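Long-range contacts in galactose mutarotase related enzyme (Lactobacillus casei, PDB 3Q1N), which probably binds carbohydrates and may work as an isomerase of the aldose 1-epimerase family, interconverting the anomers of sugars: residues Ser8-Gly13 against Leu24-Asp29; Asp88-Phe93 against Thr114-Asp119. All blocks are in the same frame, centred on the assembly; numbering follows the deposited sequence.

Contact 1 of 2, residues Ser8-Gly13 against Leu24-Asp29; sequences SKFKAG and LVNKAD
Lys9 to Ala12 and Leu24 to Lys27 pair as the two arms of an antiparallel beta hairpin, met here at its open end, in a four-stranded sheet laid against the nine-stranded sheet of this galactose mutarotase-like fold. Lys11 and Val25 form the hydrogen-bonded pair, Val25 N reaching Lys11 O at 2.8 Å and Lys11 N answering to Val25 O. Beyond the strands, Lys27 N donates to Lys9 O and continues the ladder by one more bond. On the face carrying Phe10, Ala12 and Leu24, Leu24 CD1 lies 3.7 Å from Ala12 CB, and both Phe10 and Leu24 go on to pack against Leu117 and Leu293 of the larger sheet. Val25 O sits in the plane of the Phe10 ring at its edge, while Lys9 CB of the same arm stands over the centre of one face. On the opposite side of the sheet, the extended chain of Lys27 runs across the backbone of the first arm, with CG beside its own backbone N (chi1 -69°). Its CD lies 3.6 Å from Ser8 O and its CE 3.5 Å from Phe10 O, and NZ ends in a salt bridge to Glu6 and a hydrogen bond to Asn7 O. An alanine here would probably leave the Glu6 carboxylate without its mate and Asn7 O without this donor, and open a gap alongside Ser8 O and Phe10 O. Lys9 O is gripped a second time where the arms part: a water donates to it at 2.8 Å and accepts from Ala28 N at 3.0 Å, bridging the two backbones.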
loop_
_atom_site.group_PDB
_atom_site.type_symbol
_atom_site.label_atom_id
_atom_site.label_comp_id
_atom_site.label_asym_id
_atom_site.label_seq_id
_atom_site.Cartn_x
_atom_site.Cartn_y
_atom_site.Cartn_z
ATOM N N SER A 8 -3.358 24.922 5.998
ATOM C CA SER A 8 -2.970 25.544 7.260
ATOM C C SER A 8 -2.427 24.530 8.291
ATOM O O SER A 8 -1.622 24.891 9.136
ATOM C CB SER A 8 -4.147 26.290 7.879
ATOM O OG SER A 8 -5.066 25.431 8.483
ATOM N N LYS A 9 -2.925 23.301 8.225
ATOM C CA LYS A 9 -2.564 22.252 9.211
ATOM C C LYS A 9 -1.407 21.326 8.790
ATOM O O LYS A 9 -0.681 20.790 9.664
ATOM C CB LYS A 9 -3.784 21.379 9.503
ATOM C CG LYS A 9 -4.915 22.088 10.305
ATOM C CD LYS A 9 -6.154 21.163 10.531
ATOM C CE LYS A 9 -5.863 20.040 11.563
ATOM N NZ LYS A 9 -7.015 19.019 11.702
ATOM N N PHE A 10 -1.251 21.098 7.488
ATOM C CA PHE A 10 -0.446 19.954 6.992
ATOM C C PHE A 10 0.416 20.361 5.793
ATOM O O PHE A 10 0.032 21.255 5.036
ATOM C CB PHE A 10 -1.370 18.786 6.576
ATOM C CG PHE A 10 -2.248 18.266 7.674
ATOM C CD1 PHE A 10 -1.721 17.783 8.849
ATOM C CD2 PHE A 10 -3.622 18.256 7.516
ATOM C CE1 PHE A 10 -2.548 17.314 9.861
ATOM C CE2 PHE A 10 -4.448 17.772 8.470
ATOM C CZ PHE A 10 -3.912 17.313 9.675
ATOM N N LYS A 11 1.558 19.699 5.623
ATOM C CA LYS A 11 2.342 19.770 4.403
ATOM C C LYS A 11 2.718 18.355 3.950
ATOM O O LYS A 11 3.060 17.515 4.790
ATOM C CB LYS A 11 3.591 20.622 4.628
ATOM C CG LYS A 11 4.422 20.899 3.356
ATOM C CD LYS A 11 5.406 22.028 3.571
ATOM C CE LYS A 11 6.191 22.372 2.301
ATOM N NZ LYS A 11 7.164 23.492 2.578
ATOM N N ALA A 12 2.675 18.120 2.646
ATOM C CA ALA A 12 3.049 16.808 2.074
ATOM C C ALA A 12 4.083 17.053 0.967
ATOM O O ALA A 12 4.004 18.056 0.215
ATOM C CB ALA A 12 1.836 16.080 1.512
ATOM N N GLY A 13 5.043 16.138 0.860
ATOM C CA GLY A 13 6.016 16.143 -0.227
ATOM C C GLY A 13 5.869 14.840 -0.975
ATOM O O GLY A 13 5.755 13.766 -0.345
ATOM N N LEU A 24 4.842 13.860 5.278
ATOM C CA LEU A 24 3.518 14.314 5.664
ATOM C C LEU A 24 3.615 14.828 7.089
ATOM O O LEU A 24 3.912 14.083 8.025
ATOM C CB LEU A 24 2.546 13.133 5.540
ATOM C CG LEU A 24 1.041 13.310 5.606
ATOM C CD1 LEU A 24 0.571 14.307 4.511
ATOM C CD2 LEU A 24 0.371 11.985 5.438
ATOM N N VAL A 25 3.427 16.121 7.239
ATOM C CA VAL A 25 3.854 16.817 8.429
ATOM C C VAL A 25 2.694 17.560 9.037
ATOM O O VAL A 25 1.945 18.231 8.322
ATOM C CB VAL A 25 5.008 17.821 8.108
ATOM C CG1 VAL A 25 5.294 18.817 9.273
ATOM C CG2 VAL A 25 6.266 17.081 7.731
ATOM N N ASN A 26 2.538 17.379 10.346
ATOM C CA ASN A 26 1.641 18.201 11.153
ATOM C C ASN A 26 2.339 19.512 11.482
ATOM O O ASN A 26 3.334 19.525 12.241
ATOM C CB ASN A 26 1.284 17.454 12.434
ATOM C CG ASN A 26 0.172 18.133 13.213
ATOM O OD1 ASN A 26 -0.945 18.312 12.696
ATOM N ND2 ASN A 26 0.454 18.474 14.475
ATOM N N LYS A 27 1.865 20.630 10.900
ATOM C CA LYS A 27 2.555 21.920 11.058
ATOM C C LYS A 27 2.550 22.437 12.490
ATOM O O LYS A 27 3.480 23.087 12.888
ATOM C CB LYS A 27 1.928 23.003 10.151
ATOM C CG LYS A 27 2.172 22.792 8.651
ATOM C CD LYS A 27 1.634 23.974 7.846
ATOM C CE LYS A 27 1.958 23.856 6.389
ATOM N NZ LYS A 27 1.325 25.065 5.719
ATOM N N ALA A 28 1.505 22.146 13.249
ATOM C CA ALA A 28 1.392 22.648 14.639
ATOM C C ALA A 28 2.588 22.278 15.522
ATOM O O ALA A 28 2.987 23.064 16.416
ATOM C CB ALA A 28 0.103 22.159 15.279
ATOM N N ASP A 29 3.176 21.108 15.296
ATOM C CA ASP A 29 4.363 20.696 16.077
ATOM C C ASP A 29 5.497 20.130 15.228
ATOM O O ASP A 29 6.448 19.530 15.755
ATOM C CB ASP A 29 3.946 19.701 17.162
ATOM C CG ASP A 29 3.338 18.400 16.595
ATOM O OD1 ASP A 29 3.212 18.267 15.365
ATOM O OD2 ASP A 29 2.980 17.509 17.409
HETATM O O HOH W 1 -1.252 21.246 12.317
#

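Contact 2 of 2, residues Asp88-Phe93 against Thr114-Asp119; sequences DSAVTF and TYMLTD. With NO3 (nitrate ion), chain E; EDO (1,2-ethanediol), chain T.
Tyr115 N donates to Val91 O at 2.9 Å in a nearly straight bond (165° at the hydrogen), and Thr114 CA adds a weaker C-H···O contact to the same oxygen. Val91 N returns a bond to Tyr115 O, and Leu117 N to Ser89 O at 2.9 Å carries the antiparallel ladder onward. On the side of the sheet that carries Val91 and Tyr115, the rings of Phe93 and Tyr115 meet rim to rim, their planes 80° apart. Phe93 CD2 lies in the plane of the tyrosine ring at its edge, 3.6 Å from Tyr115 CE2, and the Tyr115 hydroxyl is tied to Ala19 O. On the other face, Ala90 CB rests 3.8 Å from CG of selenomethionine Met116, in the conformer modelled, and Thr92 OG1 pairs with Thr114 OG1, although the position of that last oxygen is uncertain. The two strands, 90-96 and 109-118, are neighbours near one margin of the nine-stranded antiparallel sheet. Strand 82-84 flanks the first and strand 121-130 the second, while Ile5 and Ile14 of the small N-terminal sheet pack on the face that carries Val91 and Tyr115.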
loop_
_atom_site.group_PDB
_atom_site.type_symbol
_atom_site.label_atom_id
_atom_site.label_comp_id
_atom_site.label_asym_id
_atom_site.label_seq_id
_atom_site.Cartn_x
_atom_site.Cartn_y
_atom_site.Cartn_z
ATOM N N ASP A 88 -2.464 24.774 -4.455
ATOM C CA ASP A 88 -1.649 24.800 -3.255
ATOM C C ASP A 88 -1.847 23.561 -2.414
ATOM O O ASP A 88 -0.894 23.113 -1.776
ATOM C CB ASP A 88 -1.911 26.057 -2.438
ATOM C CG ASP A 88 -1.556 27.302 -3.208
ATOM O OD1 ASP A 88 -0.533 27.273 -3.917
ATOM O OD2 ASP A 88 -2.301 28.293 -3.144
ATOM N N SER A 89 -3.068 23.007 -2.448
ATOM C CA SER A 89 -3.417 21.913 -1.570
ATOM C C SER A 89 -3.691 20.587 -2.287
ATOM O O SER A 89 -4.026 19.596 -1.637
ATOM C CB SER A 89 -4.623 22.334 -0.727
ATOM O OG SER A 89 -5.637 22.854 -1.573
ATOM N N ALA A 90 -3.528 20.536 -3.615
ATOM C CA ALA A 90 -3.807 19.302 -4.372
ATOM C C ALA A 90 -2.920 19.228 -5.607
ATOM O O ALA A 90 -2.480 20.261 -6.149
ATOM C CB ALA A 90 -5.315 19.164 -4.822
ATOM N N VAL A 91 -2.738 17.997 -6.086
ATOM C CA VAL A 91 -1.954 17.778 -7.280
ATOM C C VAL A 91 -2.272 16.430 -7.864
ATOM O O VAL A 91 -2.614 15.503 -7.123
ATOM C CB VAL A 91 -0.441 17.896 -7.000
ATOM C CG1 VAL A 91 0.013 16.850 -5.979
ATOM C CG2 VAL A 91 0.384 17.740 -8.321
ATOM N N THR A 92 -2.132 16.305 -9.191
ATOM C CA THR A 92 -2.433 15.057 -9.891
ATOM C C THR A 92 -1.176 14.587 -10.618
ATOM O O THR A 92 -0.444 15.398 -11.237
ATOM C CB THR A 92 -3.633 15.203 -10.890
ATOM O OG1 THR A 92 -4.825 15.514 -10.167
ATOM C CG2 THR A 92 -3.885 13.924 -11.677
ATOM N N PHE A 93 -0.903 13.287 -10.471
ATOM C CA PHE A 93 0.215 12.616 -11.120
ATOM C C PHE A 93 -0.291 11.551 -12.075
ATOM O O PHE A 93 -1.162 10.769 -11.725
ATOM C CB PHE A 93 1.076 11.915 -10.061
ATOM C CG PHE A 93 1.848 12.840 -9.171
ATOM C CD1 PHE A 93 3.093 13.304 -9.548
ATOM C CD2 PHE A 93 1.357 13.207 -7.922
ATOM C CE1 PHE A 93 3.865 14.137 -8.728
ATOM C CE2 PHE A 93 2.096 14.065 -7.075
ATOM C CZ PHE A 93 3.359 14.544 -7.467
ATOM N N THR A 114 -4.434 11.444 -7.548
ATOM C CA THR A 114 -4.649 12.806 -7.123
ATOM C C THR A 114 -4.538 12.854 -5.610
ATOM O O THR A 114 -5.170 12.037 -4.934
ATOM C CB THR A 114 -6.014 13.357 -7.612
ATOM O OG1 THR A 114 -5.980 13.446 -9.042
ATOM C CG2 THR A 114 -6.294 14.771 -7.006
ATOM N N TYR A 115 -3.671 13.756 -5.119
ATOM C CA TYR A 115 -3.469 13.950 -3.686
ATOM C C TYR A 115 -4.124 15.256 -3.301
ATOM O O TYR A 115 -3.944 16.243 -3.996
ATOM C CB TYR A 115 -1.997 14.022 -3.341
ATOM C CG TYR A 115 -1.221 12.751 -3.599
ATOM C CD1 TYR A 115 -1.185 11.746 -2.646
ATOM C CD2 TYR A 115 -0.528 12.572 -4.786
ATOM C CE1 TYR A 115 -0.450 10.593 -2.847
ATOM C CE2 TYR A 115 0.189 11.387 -5.010
ATOM C CZ TYR A 115 0.207 10.417 -4.034
ATOM O OH TYR A 115 0.888 9.230 -4.211
HETATM N N MSE A 116 -4.832 15.283 -2.176
HETATM C CA MSE A 116 -5.373 16.529 -1.675
HETATM C C MSE A 116 -5.355 16.543 -0.146
HETATM O O MSE A 116 -5.803 15.581 0.500
HETATM C CB MSE A 116 -6.805 16.724 -2.198
HETATM C CG MSE A 116 -7.367 18.085 -1.858
HETATM SE SE MSE A 116 -9.214 18.292 -2.385
HETATM C CE MSE A 116 -9.762 16.539 -2.956
ATOM N N LEU A 117 -4.810 17.627 0.415
ATOM C CA LEU A 117 -4.842 17.853 1.854
ATOM C C LEU A 117 -6.122 18.602 2.220
ATOM O O LEU A 117 -6.564 19.520 1.495
ATOM C CB LEU A 117 -3.643 18.656 2.337
ATOM C CG LEU A 117 -2.320 17.911 2.330
ATOM C CD1 LEU A 117 -1.138 18.907 2.470
ATOM C CD2 LEU A 117 -2.346 16.703 3.389
ATOM N N THR A 118 -6.721 18.160 3.314
ATOM C CA THR A 118 -7.949 18.722 3.888
ATOM C C THR A 118 -7.735 18.925 5.369
ATOM O O THR A 118 -6.681 18.579 5.923
ATOM C CB THR A 118 -9.154 17.726 3.726
ATOM O OG1 THR A 118 -8.929 16.574 4.559
ATOM C CG2 THR A 118 -9.347 17.331 2.242
ATOM N N ASP A 119 -8.730 19.455 6.079
ATOM C CA ASP A 119 -8.605 19.535 7.539
ATOM C C ASP A 119 -8.377 18.176 8.213
ATOM O O ASP A 119 -7.808 18.078 9.289
ATOM C CB ASP A 119 -9.865 20.144 8.156
ATOM C CG ASP A 119 -9.910 21.637 8.028
ATOM O OD1 ASP A 119 -8.886 22.241 7.664
ATOM O OD2 ASP A 119 -11.009 22.204 8.305
HETATM N N NO3 E . -4.246 27.620 -5.328
HETATM O O1 NO3 E . -4.698 28.940 -5.366
HETATM O O2 NO3 E . -4.604 26.784 -4.274
HETATM O O3 NO3 E . -3.480 27.146 -6.394
HETATM C C1 EDO T . -6.244 10.993 -10.412
HETATM O O1 EDO T . -7.049 11.960 -11.013
HETATM C C2 EDO T . -7.036 9.698 -10.238
HETATM O O2 EDO T . -8.261 9.804 -9.577
#

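Contact 1 and contact 2 belong to two different sheets and touch where Lys9 and Phe10 reach the Leu117-Asp119 end of contact 2, their centres about 13 Å apart. Lys9 NZ reaches Asp119 O at 2.7 Å, a probable hydrogen bond joining the hairpin to the end of the 114-119 segment. Beside it, Phe10 CE2 packs 3.5 Å from Asp119 O, and Leu117 CD1 comes within 3.7 Å of Phe10 O. Contact 1 closes before contact 2 opens along the chain, and both lie on the same side of the chain's centre, about 21 and 18 Å from it. The nitrate and ethanediol at contact 2 probably come from the crystallisation liquor, so they are no evidence for a sugar site here.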